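Local coordinates for oxalate oxidase (Hordeum vulgare, PDB 1FI2) that oxidises oxalate with dioxygen to carbon dioxide and hydrogen peroxide as a manganese-containing germin hexamer, and also has superoxide dismutase activity, at the interface of chains A and B and the interface of chains A and C. Coordinates in Å, arbitrary orientation; residue numbers count along the deposited sequence, not the author numbering. Chains: chain A/B/C, Oxalate oxidase.

Contact 1: the interface of chains A and B. Residues chain A 64, 70, 72-74; chain B 94, 96, 129-130, 154.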
# COMPACT_ATOMS: atom_id res chain seq x y z
N TRP A 64 -0.90 13.60 -19.68
CA TRP A 64 -1.27 12.28 -20.18
C TRP A 64 -2.32 11.69 -19.25
O TRP A 64 -2.01 10.91 -18.34
CB TRP A 64 -0.06 11.36 -20.26
CG TRP A 64 -0.18 10.11 -21.07
CD1 TRP A 64 -1.24 9.70 -21.84
CD2 TRP A 64 0.83 9.11 -21.25
NE1 TRP A 64 -0.96 8.51 -22.45
CE2 TRP A 64 0.32 8.13 -22.12
CE3 TRP A 64 2.13 8.95 -20.76
CZ2 TRP A 64 1.05 7.00 -22.50
CZ3 TRP A 64 2.86 7.84 -21.14
CH2 TRP A 64 2.31 6.88 -22.00
N LEU A 70 -2.95 4.36 -12.77
CA LEU A 70 -2.06 3.30 -13.20
C LEU A 70 -0.71 3.28 -12.52
O LEU A 70 0.07 2.33 -12.69
CB LEU A 70 -1.90 3.35 -14.73
CG LEU A 70 -3.20 3.24 -15.54
CD1 LEU A 70 -2.87 3.19 -17.02
CD2 LEU A 70 -4.03 2.03 -15.13
N VAL A 72 2.05 5.30 -12.86
CA VAL A 72 3.25 5.60 -13.62
C VAL A 72 3.10 6.90 -14.41
O VAL A 72 2.01 7.44 -14.59
CB VAL A 72 3.62 4.51 -14.65
CG1 VAL A 72 4.15 3.22 -14.04
CG2 VAL A 72 2.41 4.21 -15.54
N SER A 73 4.26 7.45 -14.79
CA SER A 73 4.32 8.64 -15.63
C SER A 73 5.76 8.81 -16.14
O SER A 73 6.64 8.06 -15.72
CB SER A 73 3.85 9.89 -14.90
OG SER A 73 4.78 10.29 -13.92
N MET A 74 5.97 9.72 -17.09
CA MET A 74 7.29 9.94 -17.65
C MET A 74 7.58 11.43 -17.83
O MET A 74 6.74 12.29 -17.64
CB MET A 74 7.43 9.32 -19.05
CG MET A 74 7.41 7.82 -19.15
SD MET A 74 7.24 7.27 -20.86
CE MET A 74 8.94 7.19 -21.37
N THR B 94 2.37 -2.31 -13.79
CA THR B 94 2.01 -1.50 -14.94
C THR B 94 3.30 -1.25 -15.73
O THR B 94 4.36 -1.09 -15.14
CB THR B 94 1.41 -0.14 -14.53
OG1 THR B 94 0.16 -0.33 -13.85
CG2 THR B 94 1.17 0.76 -15.73
N ILE B 96 5.23 1.15 -18.76
CA ILE B 96 5.20 2.43 -19.47
C ILE B 96 6.41 2.47 -20.39
O ILE B 96 7.54 2.29 -19.93
CB ILE B 96 5.08 3.60 -18.49
CG1 ILE B 96 4.83 4.92 -19.22
CG2 ILE B 96 6.29 3.71 -17.57
CD1 ILE B 96 4.36 6.04 -18.31
N PHE B 129 3.53 4.54 -24.77
CA PHE B 129 2.37 3.71 -24.50
C PHE B 129 2.33 3.28 -23.04
O PHE B 129 3.36 3.26 -22.36
CB PHE B 129 2.36 2.47 -25.39
CG PHE B 129 3.55 1.55 -25.27
CD1 PHE B 129 3.60 0.56 -24.30
CD2 PHE B 129 4.62 1.67 -26.14
CE1 PHE B 129 4.69 -0.28 -24.20
CE2 PHE B 129 5.72 0.83 -26.04
CZ PHE B 129 5.75 -0.14 -25.07
N VAL B 130 1.14 2.89 -22.57
CA VAL B 130 1.02 2.44 -21.19
C VAL B 130 0.15 1.19 -21.13
O VAL B 130 -0.88 1.08 -21.79
CB VAL B 130 0.54 3.57 -20.27
CG1 VAL B 130 -0.89 3.98 -20.55
CG2 VAL B 130 0.71 3.18 -18.80
N ASN B 154 6.49 -0.56 -12.68
CA ASN B 154 6.33 -0.09 -11.31
C ASN B 154 6.48 -1.22 -10.31
O ASN B 154 5.82 -1.30 -9.29
CB ASN B 154 5.03 0.67 -11.15
CG ASN B 154 3.70 -0.01 -11.21
OD1 ASN B 154 3.51 -0.97 -11.93
ND2 ASN B 154 2.78 0.55 -10.43
O HOH W 1 -0.18 -0.29 -10.86

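Contact 2: the interface of chains A and C. Residues chain A 105, 118, 138, 140; chain C 174-175, 178.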
# COMPACT_ATOMS: atom_id res chain seq x y z
N LEU A 105 26.49 14.20 -16.34
CA LEU A 105 26.92 13.90 -14.97
C LEU A 105 25.63 13.81 -14.14
O LEU A 105 24.85 14.77 -14.09
CB LEU A 105 27.84 14.96 -14.38
CG LEU A 105 28.22 14.76 -12.91
CD1 LEU A 105 29.17 13.58 -12.75
CD2 LEU A 105 28.81 16.03 -12.32
N LEU A 118 27.45 11.64 -1.78
CA LEU A 118 27.15 12.01 -3.15
C LEU A 118 27.66 10.92 -4.09
O LEU A 118 28.86 10.66 -4.16
CB LEU A 118 27.79 13.34 -3.56
CG LEU A 118 27.76 13.70 -5.05
CD1 LEU A 118 26.33 13.83 -5.57
CD2 LEU A 118 28.53 14.99 -5.29
N PHE A 138 20.59 15.66 -9.25
CA PHE A 138 20.75 16.63 -10.33
C PHE A 138 21.41 16.00 -11.55
O PHE A 138 21.93 14.88 -11.46
CB PHE A 138 21.67 17.78 -9.86
CG PHE A 138 23.07 17.35 -9.51
CD1 PHE A 138 24.06 17.27 -10.47
CD2 PHE A 138 23.40 17.03 -8.20
CE1 PHE A 138 25.34 16.87 -10.15
CE2 PHE A 138 24.69 16.63 -7.87
CZ PHE A 138 25.66 16.55 -8.84
N PHE A 140 23.95 17.28 -15.04
CA PHE A 140 24.75 18.37 -15.62
C PHE A 140 25.36 17.91 -16.94
O PHE A 140 26.01 16.87 -16.99
CB PHE A 140 25.82 18.77 -14.60
CG PHE A 140 26.71 19.91 -14.97
CD1 PHE A 140 26.26 21.22 -14.87
CD2 PHE A 140 28.02 19.70 -15.35
CE1 PHE A 140 27.08 22.28 -15.19
CE2 PHE A 140 28.86 20.75 -15.66
CZ PHE A 140 28.38 22.05 -15.58
N ILE C 174 29.17 18.71 -3.74
CA ILE C 174 28.74 18.87 -5.13
C ILE C 174 29.77 19.81 -5.76
O ILE C 174 30.14 20.82 -5.15
CB ILE C 174 27.34 19.49 -5.20
CG1 ILE C 174 26.30 18.58 -4.52
CG2 ILE C 174 26.93 19.75 -6.65
CD1 ILE C 174 24.95 19.23 -4.28
N PRO C 175 30.26 19.49 -6.95
CA PRO C 175 31.26 20.33 -7.60
C PRO C 175 30.81 21.78 -7.64
O PRO C 175 29.67 22.08 -8.00
CB PRO C 175 31.41 19.71 -8.98
CG PRO C 175 31.01 18.29 -8.81
CD PRO C 175 29.92 18.31 -7.76
N VAL C 178 28.89 22.94 -10.85
CA VAL C 178 27.49 22.51 -10.87
C VAL C 178 26.66 23.52 -10.07
O VAL C 178 25.59 23.95 -10.51
CB VAL C 178 27.30 21.10 -10.29
CG1 VAL C 178 25.82 20.74 -10.16
CG2 VAL C 178 28.00 20.05 -11.14

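Contact 1: the interface of chains A and B
The backbone carbonyl oxygen A:Leu70 O receives the hydroxyl of B:Thr94 across the joint between two germin jellyrolls of the cupin family, OG1 lying 2.9 Å from it, in the carbonyl plane on a lone pair, with a C=O...O angle of 141°. A water also reaches A:Leu70 O, and it bonds in turn to B:Thr94 OG1 and to the amide ND2 of B:Asn154, so hydroxyl, carbonyl and carboxamide share one small polar cluster. B:Asn154 does a second job within its own chain: its OD1 accepts the backbone N of B:Thr94 at 2.6 Å, which probably helps to position the threonine. The rotamer of B:Thr94 (chi1 -65°) puts OG1 beside the backbone N and CG2 anti to that nitrogen, the methyl reaching 3.7 Å from A:Val72 CG2. A valine in place of B:Thr94, lacking the hydroxyl, would probably leave A:Leu70 O without its bond from chain B and the water less firmly held. Beside the polar cluster the contact turns apolar. B:Ile96, its CG1 anti to the backbone N (chi1 -171°), tucks CD1 into the corner formed by the indole edge atom CZ3 of A:Trp64 and the side chain of A:Met74, 3.6 Å from A:Met74 CG; the thioether SD meets CG1 of the same isoleucine. B:Val130 CG2 touches A:Val72 CG2, at 3.8 Å, and also A:Leu70 CD1.

Contact 2: the interface of chains A and C
C:Val178, on helix 176-183, sets its two methyls against two phenylalanine rings of chain A, a clear case of a helix and the loop leading into it joined to a neighbouring cupin barrel by hydrocarbon packing alone in this patch. No nitrogen or oxygen of one side comes within bonding distance of the other, so shape and burial carry the contact between these subunits of the germin hexamer.

The methyl-to-ring contacts come first. Both rings stand on strand 137-141, two residues apart. CG1 of C:Val178, anti to its backbone N (chi1 173°), lies over one face of A:Phe138, 3.8 Å above the plane and displaced towards the rim, where it meets CE1 at 3.9 Å. The valine side chain crosses that of A:Phe138 at about a right angle. Its other methyl, CG2, sits 4.0 Å above the ring plane of A:Phe140, again off-centre and near CG. The branched side chain thus spans the two aromatic groups. With CG of A:Phe138 between its backbone N and carbonyl carbon (chi1 63°), one ring face is turned to chain C; the branch methyl C:Ile174 CG2 comes to that same face beyond the CE2–CZ rim, 4.0 Å from A:Phe138 CE2, the two side chains sliding past each other in opposite directions.

Purely aliphatic packing completes the patch. A:Leu105, on strand 103-109, and C:Pro175, just ahead of the helix, each bury surface against the partner chain without an equally close approach. At the start of strand 118-124, the A:Leu118 methyl CD2 touches the main chain of C:Ile174, 3.9 Å from CA.

Contact 1 and contact 2 lie about 28 Å apart, measured between the centres of their C-alpha atoms, and share no residue. They join chain A to two different neighbours through different surfaces. Contact 1 sets A:Trp64, a loop and the start of strand 73-79 against strands 95-101 and 128-131 of chain B and loop residues beside them, whereas contact 2 sets strands 103-109, 118-124 and 137-141 against a loop and helix 176-183 of chain C. Each interface is two-fold symmetric, so every patch recurs with the chains exchanged. Two such separate faces allow onward linkage, consistent with a trimer of dimers.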